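Local coordinates for delta-endotoxin CYTB (Bacillus thuringiensis serovar kyushuensis, PDB 1CBY), which kills the larvae of dipteran insects by making pores in the epithelial cell membrane of the midgut, its dimeric protoxin giving rise to a monomeric active toxin, at residues S37-N42 against N240-Y245; Q50-N55 against L226-A231; P88-V93 against L220-A225; Q98-Q103 against E112-I117; A153-H158 against Y167-L172. One frame throughout, in Å; residues are numbered along the deposited sequence.

Contact 1 (S37-N42 against N240-Y245)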
# COMPACT_ATOMS: atom_id res chain seq x y z
N SER A 37 -2.41 5.26 -15.26
CA SER A 37 -2.91 6.64 -15.21
C SER A 37 -3.08 7.30 -16.57
O SER A 37 -2.39 6.96 -17.53
CB SER A 37 -1.98 7.49 -14.34
OG SER A 37 -2.49 8.80 -14.15
N SER A 38 -4.01 8.25 -16.64
CA SER A 38 -4.28 9.00 -17.87
C SER A 38 -3.30 10.16 -18.01
O SER A 38 -3.16 10.73 -19.10
CB SER A 38 -5.72 9.53 -17.86
OG SER A 38 -6.66 8.50 -18.08
N ASP A 39 -2.62 10.50 -16.93
CA ASP A 39 -1.66 11.60 -16.94
C ASP A 39 -0.50 11.23 -16.01
O ASP A 39 -0.51 10.18 -15.37
CB ASP A 39 -2.35 12.88 -16.47
CG ASP A 39 -1.90 14.11 -17.26
OD1 ASP A 39 -0.69 14.23 -17.54
OD2 ASP A 39 -2.76 14.95 -17.60
N LEU A 40 0.50 12.10 -15.94
CA LEU A 40 1.67 11.85 -15.12
C LEU A 40 1.34 11.83 -13.63
O LEU A 40 0.53 12.63 -13.17
CB LEU A 40 2.75 12.88 -15.43
CG LEU A 40 3.20 12.97 -16.90
CD1 LEU A 40 4.29 14.00 -17.08
CD2 LEU A 40 3.70 11.61 -17.36
N ASP A 41 1.95 10.90 -12.90
CA ASP A 41 1.72 10.77 -11.47
C ASP A 41 3.04 10.51 -10.74
O ASP A 41 3.60 9.41 -10.81
CB ASP A 41 0.75 9.61 -11.20
CG ASP A 41 0.19 9.62 -9.77
OD1 ASP A 41 0.85 10.14 -8.85
OD2 ASP A 41 -0.92 9.09 -9.57
N ASN A 42 3.52 11.50 -10.00
CA ASN A 42 4.76 11.36 -9.25
C ASN A 42 4.53 11.42 -7.75
O ASN A 42 5.37 11.90 -6.99
CB ASN A 42 5.75 12.45 -9.69
CG ASN A 42 6.11 12.35 -11.16
OD1 ASN A 42 5.65 13.15 -11.97
ND2 ASN A 42 6.91 11.36 -11.51
N ASN A 240 -7.69 13.94 -16.05
CA ASN A 240 -6.27 14.25 -16.18
C ASN A 240 -5.87 15.33 -15.19
O ASN A 240 -6.66 15.70 -14.33
CB ASN A 240 -5.94 14.68 -17.62
CG ASN A 240 -6.75 15.87 -18.10
OD1 ASN A 240 -6.74 16.18 -19.29
ND2 ASN A 240 -7.46 16.55 -17.20
N ASN A 241 -4.65 15.84 -15.32
CA ASN A 241 -4.17 16.87 -14.41
C ASN A 241 -4.44 18.28 -14.93
O ASN A 241 -3.67 19.20 -14.66
CB ASN A 241 -2.67 16.71 -14.17
CG ASN A 241 -2.26 15.29 -13.84
OD1 ASN A 241 -1.14 14.88 -14.12
ND2 ASN A 241 -3.17 14.53 -13.24
N TYR A 242 -5.54 18.47 -15.65
CA TYR A 242 -5.84 19.78 -16.22
C TYR A 242 -7.27 20.24 -15.96
O TYR A 242 -8.18 19.42 -15.89
CB TYR A 242 -5.53 19.78 -17.72
CG TYR A 242 -4.06 19.57 -18.03
CD1 TYR A 242 -3.51 18.28 -18.08
CD2 TYR A 242 -3.20 20.65 -18.20
CE1 TYR A 242 -2.15 18.09 -18.28
CE2 TYR A 242 -1.84 20.47 -18.42
CZ TYR A 242 -1.32 19.19 -18.45
OH TYR A 242 0.03 19.01 -18.63
N ASN A 243 -7.44 21.55 -15.84
CA ASN A 243 -8.74 22.17 -15.58
C ASN A 243 -9.28 21.65 -14.25
O ASN A 243 -10.31 20.97 -14.21
CB ASN A 243 -9.72 21.88 -16.72
CG ASN A 243 -9.17 22.28 -18.07
OD1 ASN A 243 -8.79 23.43 -18.27
ND2 ASN A 243 -9.12 21.33 -18.99
N LEU A 244 -8.58 21.97 -13.17
CA LEU A 244 -8.98 21.53 -11.84
C LEU A 244 -9.07 22.64 -10.79
O LEU A 244 -9.74 22.47 -9.77
CB LEU A 244 -8.08 20.39 -11.36
CG LEU A 244 -8.12 19.08 -12.15
CD1 LEU A 244 -7.22 18.05 -11.50
CD2 LEU A 244 -9.53 18.55 -12.23
N TYR A 245 -8.40 23.77 -11.03
CA TYR A 245 -8.43 24.87 -10.08
C TYR A 245 -8.57 26.21 -10.77
O TYR A 245 -7.98 26.45 -11.82
CB TYR A 245 -7.19 24.84 -9.16
CG TYR A 245 -5.85 24.98 -9.86
CD1 TYR A 245 -5.23 23.88 -10.44
CD2 TYR A 245 -5.21 26.22 -9.92
CE1 TYR A 245 -3.98 24.00 -11.06
CE2 TYR A 245 -3.96 26.35 -10.54
CZ TYR A 245 -3.35 25.24 -11.10
OH TYR A 245 -2.12 25.36 -11.71
O HOH W 1 0.74 16.44 -17.84
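With chi1 at -141°, well away from a staggered position, the Asp39 carboxylate swings across to the 240-245 loop. Tyr242 has its CG beside its own backbone N (chi1 -64°), which brings one ring edge to the same carboxylate. Neither segment is helix or strand, so a side chain with two acceptor oxygens suits the junction, because it can serve both segments at once. Across the contact, Asp39 OD2 accepts the backbone N-H of Asn241 at 3.1 Å in an almost straight bond (177°), the donor lying above the carboxylate plane. The same oxygen lies in the plane of the Tyr242 ring, 3.3 Å from CE1, where the weakly positive C-H rim probably suits an anionic oxygen. Asp39 OD1 turns back, and its anti lone pair accepts Leu40 N at 2.9 Å. A water then donates to Asp39 OD1 at 2.6 Å and lies 2.8 Å from Tyr242 OH, making a second, indirect crossing. The Asn241 amide is stacked nearly flat on the carboxylate. Ser37 OG donates to Asp39 O at 2.7 Å and closes a short bend around Ser38, the N-terminal processing stop. Ser38 OG bonds to Phe237 O at the end of helix 233-237, and Asn241 rests on Asn62 of helix 54-63. Beyond strand 28-36, Asp41 makes a salt bridge to Lys29 of the second subunit, before the chain enters strand 44-48.

Contact 2 (Q50-N55 against L226-A231)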
# COMPACT_ATOMS: atom_id res chain seq x y z
N GLN A 50 -14.23 7.66 2.00
CA GLN A 50 -15.38 6.83 1.67
C GLN A 50 -15.52 6.79 0.14
O GLN A 50 -15.15 7.74 -0.55
CB GLN A 50 -16.64 7.40 2.33
CG GLN A 50 -16.63 7.27 3.84
CD GLN A 50 -17.81 7.95 4.50
OE1 GLN A 50 -17.64 8.75 5.42
NE2 GLN A 50 -19.01 7.63 4.04
N PRO A 51 -16.09 5.71 -0.40
CA PRO A 51 -16.27 5.56 -1.85
C PRO A 51 -16.80 6.79 -2.58
O PRO A 51 -16.20 7.23 -3.56
CB PRO A 51 -17.25 4.39 -1.95
CG PRO A 51 -16.87 3.55 -0.77
CD PRO A 51 -16.74 4.59 0.31
N GLN A 52 -17.89 7.37 -2.09
CA GLN A 52 -18.47 8.53 -2.74
C GLN A 52 -17.60 9.79 -2.75
O GLN A 52 -17.95 10.78 -3.39
CB GLN A 52 -19.85 8.86 -2.16
CG GLN A 52 -19.86 9.19 -0.68
CD GLN A 52 -20.09 7.97 0.18
OE1 GLN A 52 -19.16 7.21 0.45
NE2 GLN A 52 -21.32 7.78 0.60
N TYR A 53 -16.47 9.74 -2.06
CA TYR A 53 -15.56 10.89 -2.00
C TYR A 53 -14.22 10.60 -2.65
O TYR A 53 -13.30 11.43 -2.62
CB TYR A 53 -15.37 11.34 -0.55
CG TYR A 53 -16.65 11.79 0.12
CD1 TYR A 53 -17.32 12.93 -0.32
CD2 TYR A 53 -17.20 11.06 1.17
CE1 TYR A 53 -18.51 13.33 0.27
CE2 TYR A 53 -18.39 11.46 1.77
CZ TYR A 53 -19.04 12.60 1.32
OH TYR A 53 -20.22 13.00 1.91
N ILE A 54 -14.11 9.43 -3.27
CA ILE A 54 -12.87 9.03 -3.94
C ILE A 54 -12.60 9.97 -5.12
O ILE A 54 -11.47 10.41 -5.32
CB ILE A 54 -12.94 7.55 -4.42
CG1 ILE A 54 -12.83 6.62 -3.20
CG2 ILE A 54 -11.86 7.26 -5.45
CD1 ILE A 54 -13.04 5.15 -3.50
N ASN A 55 -13.66 10.32 -5.85
CA ASN A 55 -13.54 11.21 -7.00
C ASN A 55 -12.96 12.55 -6.56
O ASN A 55 -12.05 13.08 -7.20
CB ASN A 55 -14.91 11.43 -7.64
CG ASN A 55 -14.83 11.86 -9.10
OD1 ASN A 55 -15.83 11.80 -9.82
ND2 ASN A 55 -13.65 12.29 -9.55
N LEU A 226 -16.88 18.85 1.54
CA LEU A 226 -17.20 17.53 1.03
C LEU A 226 -18.09 17.58 -0.21
O LEU A 226 -19.08 18.32 -0.25
CB LEU A 226 -17.85 16.70 2.13
CG LEU A 226 -17.12 15.42 2.53
CD1 LEU A 226 -15.63 15.68 2.68
CD2 LEU A 226 -17.71 14.88 3.82
N HIS A 227 -17.73 16.79 -1.21
CA HIS A 227 -18.47 16.74 -2.46
C HIS A 227 -18.65 15.29 -2.90
O HIS A 227 -17.72 14.66 -3.41
CB HIS A 227 -17.74 17.54 -3.54
CG HIS A 227 -18.56 17.81 -4.75
ND1 HIS A 227 -19.50 18.81 -4.77
CD2 HIS A 227 -18.62 17.13 -5.92
CE1 HIS A 227 -20.11 18.72 -5.94
NE2 HIS A 227 -19.61 17.71 -6.67
N SER A 228 -19.85 14.76 -2.68
CA SER A 228 -20.17 13.38 -3.02
C SER A 228 -20.29 13.16 -4.52
O SER A 228 -20.78 14.03 -5.24
CB SER A 228 -21.47 12.97 -2.32
OG SER A 228 -21.79 11.62 -2.58
N SER A 229 -19.86 11.98 -4.98
CA SER A 229 -19.93 11.63 -6.40
C SER A 229 -20.00 10.12 -6.61
O SER A 229 -19.15 9.37 -6.13
CB SER A 229 -18.72 12.18 -7.15
OG SER A 229 -18.69 11.68 -8.48
N ASN A 230 -21.00 9.68 -7.37
CA ASN A 230 -21.19 8.27 -7.68
C ASN A 230 -21.08 8.08 -9.19
O ASN A 230 -21.89 7.40 -9.82
CB ASN A 230 -22.56 7.79 -7.18
CG ASN A 230 -22.76 6.29 -7.33
OD1 ASN A 230 -21.79 5.53 -7.39
ND2 ASN A 230 -24.01 5.86 -7.41
N ALA A 231 -20.06 8.71 -9.76
CA ALA A 231 -19.78 8.67 -11.20
C ALA A 231 -19.27 7.30 -11.63
O ALA A 231 -18.87 6.50 -10.79
CB ALA A 231 -18.76 9.73 -11.55
O HOH W 2 -16.39 9.03 -5.75
O HOH W 3 -16.27 12.66 -4.76
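Here a turn leading into the N-terminus of helix 54-63, with Tyr53 as its N-cap residue, is crossed by the extended 226-231 loop that carries Ser228, the C-terminal processing stop. Apolar contact centres on the Tyr53 ring. Leu226 CG makes a CH-pi contact with one face, 3.8 Å from the ring centroid, while Gln52 CG covers the opposite face. A flat ring suits this place between two aliphatic groups, and Met184 of strand 183-195 adds to the packing. Direct hydrogen bonds number two. Ser229 N donates to Gln52 O at 2.8 Å, and Ser229 OG donates to a lone pair of Asn55 OD1 at 3.2 Å, so the small serine serves both the turn and the first turn of the helix. Ser228 OG merely rests against Gln52 CB. Water completes the seam: one molecule donates to Gln52 O and His227 O, and another donates to Pro51 O and to Ser229 O, 2.8 Å away, while accepting Asn55 N at 3.0 Å.

Contact 3 (P88-V93 against L220-A225)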
# COMPACT_ATOMS: atom_id res chain seq x y z
N PRO A 88 -11.42 25.48 -5.48
CA PRO A 88 -12.70 26.03 -5.02
C PRO A 88 -13.24 25.37 -3.75
O PRO A 88 -13.11 24.16 -3.57
CB PRO A 88 -13.62 25.78 -6.21
CG PRO A 88 -13.05 24.55 -6.83
CD PRO A 88 -11.57 24.83 -6.79
N ASN A 89 -13.83 26.19 -2.88
CA ASN A 89 -14.43 25.75 -1.61
C ASN A 89 -13.48 25.03 -0.68
O ASN A 89 -13.80 23.95 -0.16
CB ASN A 89 -15.66 24.87 -1.89
CG ASN A 89 -16.58 25.47 -2.93
OD1 ASN A 89 -16.81 26.68 -2.96
ND2 ASN A 89 -17.10 24.63 -3.82
N SER A 90 -12.33 25.64 -0.41
CA SER A 90 -11.33 25.04 0.45
C SER A 90 -10.63 26.11 1.28
O SER A 90 -10.92 27.29 1.15
CB SER A 90 -10.31 24.27 -0.39
OG SER A 90 -9.76 25.09 -1.41
N ALA A 91 -9.70 25.67 2.13
CA ALA A 91 -8.93 26.58 2.98
C ALA A 91 -7.64 25.90 3.40
O ALA A 91 -7.63 24.71 3.72
CB ALA A 91 -9.75 26.97 4.20
N ILE A 92 -6.54 26.66 3.38
CA ILE A 92 -5.23 26.15 3.76
C ILE A 92 -5.09 26.20 5.28
O ILE A 92 -5.03 27.28 5.87
CB ILE A 92 -4.10 26.97 3.12
CG1 ILE A 92 -4.21 26.92 1.60
CG2 ILE A 92 -2.75 26.45 3.56
CD1 ILE A 92 -3.16 27.73 0.89
N VAL A 93 -5.06 25.03 5.90
CA VAL A 93 -4.95 24.92 7.35
C VAL A 93 -3.58 25.30 7.90
O VAL A 93 -3.48 26.22 8.72
CB VAL A 93 -5.31 23.49 7.82
CG1 VAL A 93 -5.02 23.32 9.29
CG2 VAL A 93 -6.77 23.21 7.54
N LEU A 220 1.66 21.09 3.19
CA LEU A 220 0.57 22.01 3.47
C LEU A 220 -0.70 21.18 3.54
O LEU A 220 -0.84 20.20 2.81
CB LEU A 220 0.45 23.08 2.38
CG LEU A 220 -0.22 22.74 1.05
CD1 LEU A 220 -0.57 24.03 0.34
CD2 LEU A 220 0.70 21.90 0.19
N THR A 221 -1.57 21.52 4.49
CA THR A 221 -2.83 20.81 4.64
C THR A 221 -3.94 21.71 4.15
O THR A 221 -4.05 22.87 4.55
CB THR A 221 -3.09 20.43 6.10
OG1 THR A 221 -1.91 19.81 6.65
CG2 THR A 221 -4.25 19.46 6.18
N LEU A 222 -4.76 21.17 3.26
CA LEU A 222 -5.87 21.92 2.69
C LEU A 222 -7.17 21.17 2.94
O LEU A 222 -7.23 19.94 2.79
CB LEU A 222 -5.65 22.09 1.18
CG LEU A 222 -6.75 22.79 0.40
CD1 LEU A 222 -6.16 23.94 -0.40
CD2 LEU A 222 -7.47 21.79 -0.50
N VAL A 223 -8.20 21.88 3.39
CA VAL A 223 -9.49 21.26 3.61
C VAL A 223 -10.45 21.82 2.57
O VAL A 223 -10.40 23.01 2.24
CB VAL A 223 -10.05 21.54 5.04
CG1 VAL A 223 -9.17 20.86 6.09
CG2 VAL A 223 -10.17 23.04 5.30
N GLN A 224 -11.28 20.95 2.00
CA GLN A 224 -12.25 21.35 0.99
C GLN A 224 -13.61 20.77 1.36
O GLN A 224 -13.69 19.63 1.84
CB GLN A 224 -11.84 20.84 -0.39
CG GLN A 224 -12.87 21.13 -1.46
CD GLN A 224 -12.51 20.51 -2.79
OE1 GLN A 224 -12.26 19.30 -2.87
NE2 GLN A 224 -12.46 21.32 -3.83
N ALA A 225 -14.66 21.54 1.15
CA ALA A 225 -16.01 21.11 1.47
C ALA A 225 -16.29 19.77 0.79
O ALA A 225 -15.94 19.57 -0.37
CB ALA A 225 -17.02 22.15 1.02
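Val93 lays its CG2 branch against CG1 of Val223, 3.7 Å away, the two side chains crossing at about a right angle. The strands beneath them, 90-93 and 220-225, run antiparallel in the main sheet. Ala91 and Val223 form a hydrogen-bonded pair, with Val223 N donating to Ala91 O at 2.9 Å and Ala91 N bonding back to Val223 O, whose place is less certain. Val93 N reaches Thr221 O at 2.7 Å, and Ala225 N meets Asn89 O nearly along the C=O axis. Ser90-Gln224 and Ile92-Leu222 are the non-hydrogen-bonded pairs, and they share the face that looks to helices 54-63 and 77-84. There Ile92 CG1 touches Leu222 CD1 at 4.1 Å, while Leu222 CD2 comes 3.8 Å from Ser90 CB. Branched aliphatic residues fill the gap between sheet and helices, whereas Ser90 is small and turns its OG back to Ile87 O. Gln224, extended with CG anti to its backbone N, sends NE2 to Pro88 O at 2.9 Å (178°), and its OE1 accepts Gln56 NE2. One planar amide thus ties the loop before strand 90-102 to helix 54-63, adding a side-chain bond ahead of the strand's first residue.

Contact 4 (Q98-Q103 against E112-I117)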
# COMPACT_ATOMS: atom_id res chain seq x y z
N GLN A 98 10.86 23.52 5.52
CA GLN A 98 12.14 23.71 6.20
C GLN A 98 12.83 22.40 6.53
O GLN A 98 12.23 21.33 6.44
CB GLN A 98 11.92 24.47 7.50
CG GLN A 98 11.04 23.72 8.48
CD GLN A 98 10.84 24.46 9.78
OE1 GLN A 98 10.14 25.47 9.82
NE2 GLN A 98 11.48 23.99 10.84
N SER A 99 14.10 22.50 6.95
CA SER A 99 14.88 21.33 7.34
C SER A 99 14.35 20.86 8.68
O SER A 99 14.24 21.65 9.62
CB SER A 99 16.36 21.68 7.47
OG SER A 99 16.93 21.97 6.21
N VAL A 100 13.99 19.59 8.76
CA VAL A 100 13.44 19.03 9.99
C VAL A 100 14.38 18.04 10.67
O VAL A 100 14.17 17.69 11.83
CB VAL A 100 12.06 18.37 9.74
CG1 VAL A 100 11.06 19.42 9.26
CG2 VAL A 100 12.18 17.26 8.71
N ILE A 101 15.41 17.59 9.96
CA ILE A 101 16.36 16.64 10.53
C ILE A 101 17.75 16.97 9.98
O ILE A 101 17.94 16.99 8.76
CB ILE A 101 16.03 15.17 10.13
CG1 ILE A 101 14.64 14.76 10.61
CG2 ILE A 101 17.09 14.23 10.70
CD1 ILE A 101 14.53 14.49 12.10
N GLN A 102 18.69 17.27 10.87
CA GLN A 102 20.06 17.60 10.48
C GLN A 102 20.95 17.00 11.56
O GLN A 102 21.43 17.72 12.43
CB GLN A 102 20.30 19.12 10.45
CG GLN A 102 19.39 19.93 9.53
CD GLN A 102 19.67 21.43 9.58
OE1 GLN A 102 19.33 22.16 8.66
NE2 GLN A 102 20.28 21.89 10.67
N GLN A 103 21.17 15.69 11.51
CA GLN A 103 21.99 15.03 12.52
C GLN A 103 22.14 13.56 12.19
O GLN A 103 21.47 13.05 11.29
CB GLN A 103 21.29 15.11 13.88
CG GLN A 103 20.03 14.26 13.94
CD GLN A 103 19.23 14.45 15.19
OE1 GLN A 103 18.39 15.35 15.27
NE2 GLN A 103 19.48 13.62 16.19
N GLU A 112 9.54 8.78 14.13
CA GLU A 112 8.71 9.31 15.20
C GLU A 112 8.64 10.82 15.15
O GLU A 112 7.56 11.40 15.29
CB GLU A 112 9.24 8.86 16.56
CG GLU A 112 9.10 7.37 16.82
CD GLU A 112 9.72 6.94 18.14
OE1 GLU A 112 10.72 7.56 18.57
OE2 GLU A 112 9.21 5.97 18.74
N GLN A 113 9.78 11.47 14.94
CA GLN A 113 9.80 12.93 14.85
C GLN A 113 8.90 13.39 13.72
O GLN A 113 8.01 14.22 13.92
CB GLN A 113 11.22 13.43 14.61
CG GLN A 113 11.72 14.45 15.63
CD GLN A 113 10.87 15.71 15.71
OE1 GLN A 113 11.23 16.75 15.16
NE2 GLN A 113 9.77 15.63 16.44
N LEU A 114 9.12 12.83 12.53
CA LEU A 114 8.34 13.19 11.35
C LEU A 114 6.85 12.93 11.52
O LEU A 114 6.02 13.74 11.08
CB LEU A 114 8.88 12.46 10.12
CG LEU A 114 10.37 12.66 9.80
CD1 LEU A 114 10.76 11.81 8.62
CD2 LEU A 114 10.66 14.12 9.51
N LYS A 115 6.50 11.82 12.16
CA LYS A 115 5.10 11.47 12.39
C LYS A 115 4.44 12.52 13.29
O LYS A 115 3.27 12.87 13.13
CB LYS A 115 5.01 10.09 13.04
CG LYS A 115 3.60 9.61 13.28
CD LYS A 115 3.59 8.25 13.97
CE LYS A 115 2.23 7.58 13.84
NZ LYS A 115 2.28 6.17 14.31
N LYS A 116 5.22 13.03 14.24
CA LYS A 116 4.73 14.04 15.17
C LYS A 116 4.60 15.38 14.44
O LYS A 116 3.67 16.15 14.70
CB LYS A 116 5.70 14.16 16.35
CG LYS A 116 5.12 14.81 17.59
CD LYS A 116 6.13 14.79 18.72
CE LYS A 116 5.53 15.27 20.03
NZ LYS A 116 5.12 16.70 19.98
N ILE A 117 5.52 15.64 13.52
CA ILE A 117 5.48 16.88 12.74
C ILE A 117 4.30 16.85 11.78
O ILE A 117 3.66 17.88 11.55
CB ILE A 117 6.80 17.09 11.97
CG1 ILE A 117 7.96 17.20 12.97
CG2 ILE A 117 6.73 18.36 11.14
CD1 ILE A 117 9.32 17.32 12.33
O HOH W 4 13.92 17.74 14.60
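A helix packed on a sheet is the setting: helix 107-122 runs back across the end of strand 90-102, the short axes of 99-102 and 112-117 being 9.5 Å apart at closest approach and nearly antiparallel (167°). A classic beta bulge, in which Val100 and Ile101 both face Val215 of strand 210-225, brings two consecutive side chains to the helix side. Val100 CG2 meets Leu114 CD2 at 3.6 Å, crossing it at about a right angle, and Val100 CB lies 3.9 Å from Ile117 CD1. Ile101 CG1 comes to the same Leu114 methyl at 4.2 Å. Leu114 and Ile117 suit the helix face because their terminal methyls reach across to the strand. Along the rim the contact turns polar: a water donates to Val100 O at 2.8 Å and to Gln113 OE1 at 2.9 Å. Joined by aliphatic groups and a bridging water, the two elements show the helix-on-sheet layering of the alpha/beta fold of Cyt toxins.

Contact 5 (A153-H158 against Y167-L172)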
# COMPACT_ATOMS: atom_id res chain seq x y z
N ALA A 153 7.98 6.38 -9.87
CA ALA A 153 7.87 7.82 -10.10
C ALA A 153 7.96 8.76 -8.90
O ALA A 153 8.34 9.92 -9.06
CB ALA A 153 6.62 8.12 -10.90
N TRP A 154 7.57 8.28 -7.72
CA TRP A 154 7.60 9.13 -6.53
C TRP A 154 8.97 9.38 -5.93
O TRP A 154 9.11 10.17 -5.00
CB TRP A 154 6.63 8.60 -5.46
CG TRP A 154 6.92 7.22 -4.97
CD1 TRP A 154 7.82 6.87 -4.01
CD2 TRP A 154 6.30 6.01 -5.41
NE1 TRP A 154 7.79 5.51 -3.82
CE2 TRP A 154 6.87 4.96 -4.67
CE3 TRP A 154 5.31 5.72 -6.35
CZ2 TRP A 154 6.49 3.63 -4.84
CZ3 TRP A 154 4.92 4.40 -6.53
CH2 TRP A 154 5.52 3.37 -5.77
N ILE A 155 9.99 8.71 -6.46
CA ILE A 155 11.35 8.91 -5.96
C ILE A 155 12.33 9.30 -7.06
O ILE A 155 12.45 8.61 -8.07
CB ILE A 155 11.86 7.69 -5.16
CG1 ILE A 155 13.29 7.95 -4.67
CG2 ILE A 155 11.76 6.41 -5.99
CD1 ILE A 155 13.80 6.92 -3.70
N PHE A 156 13.02 10.41 -6.86
CA PHE A 156 14.00 10.92 -7.82
C PHE A 156 15.35 11.10 -7.15
O PHE A 156 15.52 11.97 -6.29
CB PHE A 156 13.53 12.27 -8.38
CG PHE A 156 14.50 12.88 -9.36
CD1 PHE A 156 14.70 12.32 -10.61
CD2 PHE A 156 15.19 14.05 -9.03
CE1 PHE A 156 15.58 12.90 -11.52
CE2 PHE A 156 16.06 14.63 -9.93
CZ PHE A 156 16.26 14.06 -11.18
N TRP A 157 16.32 10.28 -7.55
CA TRP A 157 17.67 10.36 -7.00
C TRP A 157 18.46 11.48 -7.66
O TRP A 157 18.06 12.00 -8.70
CB TRP A 157 18.41 9.04 -7.21
CG TRP A 157 17.67 7.82 -6.75
CD1 TRP A 157 16.77 7.09 -7.47
CD2 TRP A 157 17.82 7.14 -5.49
NE1 TRP A 157 16.36 6.00 -6.75
CE2 TRP A 157 16.98 6.00 -5.53
CE3 TRP A 157 18.58 7.38 -4.34
CZ2 TRP A 157 16.88 5.10 -4.47
CZ3 TRP A 157 18.48 6.48 -3.28
CH2 TRP A 157 17.64 5.36 -3.35
N HIS A 158 19.58 11.84 -7.04
CA HIS A 158 20.46 12.87 -7.55
C HIS A 158 21.66 13.04 -6.63
O HIS A 158 21.75 12.36 -5.60
CB HIS A 158 19.72 14.20 -7.73
CG HIS A 158 19.24 14.81 -6.46
ND1 HIS A 158 20.04 15.63 -5.70
CD2 HIS A 158 17.99 14.80 -5.93
CE1 HIS A 158 19.27 16.09 -4.74
NE2 HIS A 158 18.02 15.62 -4.83
N TYR A 167 17.88 12.35 -2.69
CA TYR A 167 16.69 11.98 -3.45
C TYR A 167 15.45 12.76 -3.03
O TYR A 167 15.41 13.37 -1.97
CB TYR A 167 16.42 10.47 -3.38
CG TYR A 167 16.25 9.88 -1.99
CD1 TYR A 167 15.01 9.85 -1.37
CD2 TYR A 167 17.34 9.31 -1.32
CE1 TYR A 167 14.84 9.28 -0.11
CE2 TYR A 167 17.18 8.73 -0.06
CZ TYR A 167 15.93 8.72 0.53
OH TYR A 167 15.76 8.14 1.77
N TYR A 168 14.46 12.77 -3.92
CA TYR A 168 13.20 13.44 -3.66
C TYR A 168 12.18 12.33 -3.46
O TYR A 168 12.24 11.31 -4.14
CB TYR A 168 12.80 14.29 -4.86
CG TYR A 168 13.74 15.45 -5.12
CD1 TYR A 168 14.27 16.20 -4.08
CD2 TYR A 168 14.07 15.81 -6.43
CE1 TYR A 168 15.11 17.28 -4.32
CE2 TYR A 168 14.91 16.88 -6.68
CZ TYR A 168 15.42 17.61 -5.63
OH TYR A 168 16.24 18.70 -5.87
N TYR A 169 11.28 12.52 -2.51
CA TYR A 169 10.24 11.54 -2.24
C TYR A 169 8.94 12.29 -2.07
O TYR A 169 8.81 13.12 -1.18
CB TYR A 169 10.58 10.75 -0.99
CG TYR A 169 9.90 9.41 -0.92
CD1 TYR A 169 8.53 9.31 -0.63
CD2 TYR A 169 10.61 8.23 -1.11
CE1 TYR A 169 7.90 8.08 -0.54
CE2 TYR A 169 9.98 6.98 -1.02
CZ TYR A 169 8.63 6.92 -0.73
OH TYR A 169 8.01 5.71 -0.61
N ASN A 170 7.98 12.03 -2.96
CA ASN A 170 6.70 12.71 -2.92
C ASN A 170 5.60 11.78 -2.43
O ASN A 170 5.45 10.66 -2.92
CB ASN A 170 6.33 13.23 -4.31
CG ASN A 170 7.43 14.07 -4.92
OD1 ASN A 170 8.06 14.90 -4.25
ND2 ASN A 170 7.68 13.87 -6.21
N ILE A 171 4.82 12.28 -1.47
CA ILE A 171 3.73 11.55 -0.84
C ILE A 171 2.50 12.45 -0.82
O ILE A 171 2.63 13.68 -0.78
CB ILE A 171 4.09 11.20 0.64
CG1 ILE A 171 5.34 10.33 0.70
CG2 ILE A 171 2.93 10.49 1.32
CD1 ILE A 171 5.88 10.16 2.10
N LEU A 172 1.31 11.86 -0.87
CA LEU A 172 0.08 12.64 -0.80
C LEU A 172 -0.92 11.87 0.03
O LEU A 172 -1.26 10.73 -0.29
CB LEU A 172 -0.50 12.94 -2.18
CG LEU A 172 -1.77 13.81 -2.12
CD1 LEU A 172 -1.61 15.06 -2.96
CD2 LEU A 172 -3.00 13.02 -2.54
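Strand 155-158 and residues 167-172 of strand 165-175 run antiparallel (169°), with Phe156-Tyr168 the hydrogen-bonded pair and Ile155-Tyr169 and Trp157-Tyr167 the non-hydrogen-bonded pairs. They form a beta hairpin in the main sheet, strand 165-175 also pairing with strand 183-195. Tyr168 N donates to Phe156 O at 2.7 Å, Phe156 N to Tyr168 O, and Asn170 N to Trp154 O. Broad rings cover the neighbouring strand, and tyrosine and tryptophan still offer a polar end. On one face, Phe156, His158 and Tyr168 form an aromatic cluster: Phe156 CD2 and Tyr168 CD2 meet rim to rim, the planes only 20° apart, while His158, with CG in the crowded position between N and C, sets NE2 3.3 Å above the Tyr168 ring plane. On the other, Trp157 CZ3 lies 3.6 Å from Tyr167 CD2, while Ile155 CD1 covers a face of the Trp157 ring. Trp157 also makes a cation-pi contact with Lys199, and Tyr167 OH bonds to Thr142 O. The Trp154 ring meets His30 of the second subunit. Trp154 CD1 sits over one face of Tyr169, 3.4 Å from CZ, while Trp154 NE1 and Tyr169 OH are both hydrogen-bonded to Gln149 OE1.

How the contacts relate
Contacts 3, 4 and 5 all involve the main sheet. Contact 3 lies at the start and contact 4 near the end of strand 90-102, centres about 24 Å apart, and contact 5 adds a hairpin about 17 Å from contact 4, again between centres. In sequence, contact 4 closes before contact 5 opens; contact 3 encloses both, contact 2 encloses contact 3, and contact 1 encloses all. The outer two therefore join the chain's beginning to its end. Their centres are about 18 Å apart; contact 1 holds Ser38 and contact 2 Ser228, the processing stops, and both touch the second subunit, as befits the protoxin dimer. Asn42 probably hydrogen-bonds to Asn170 and Ala153, linking contact 1 to contact 5.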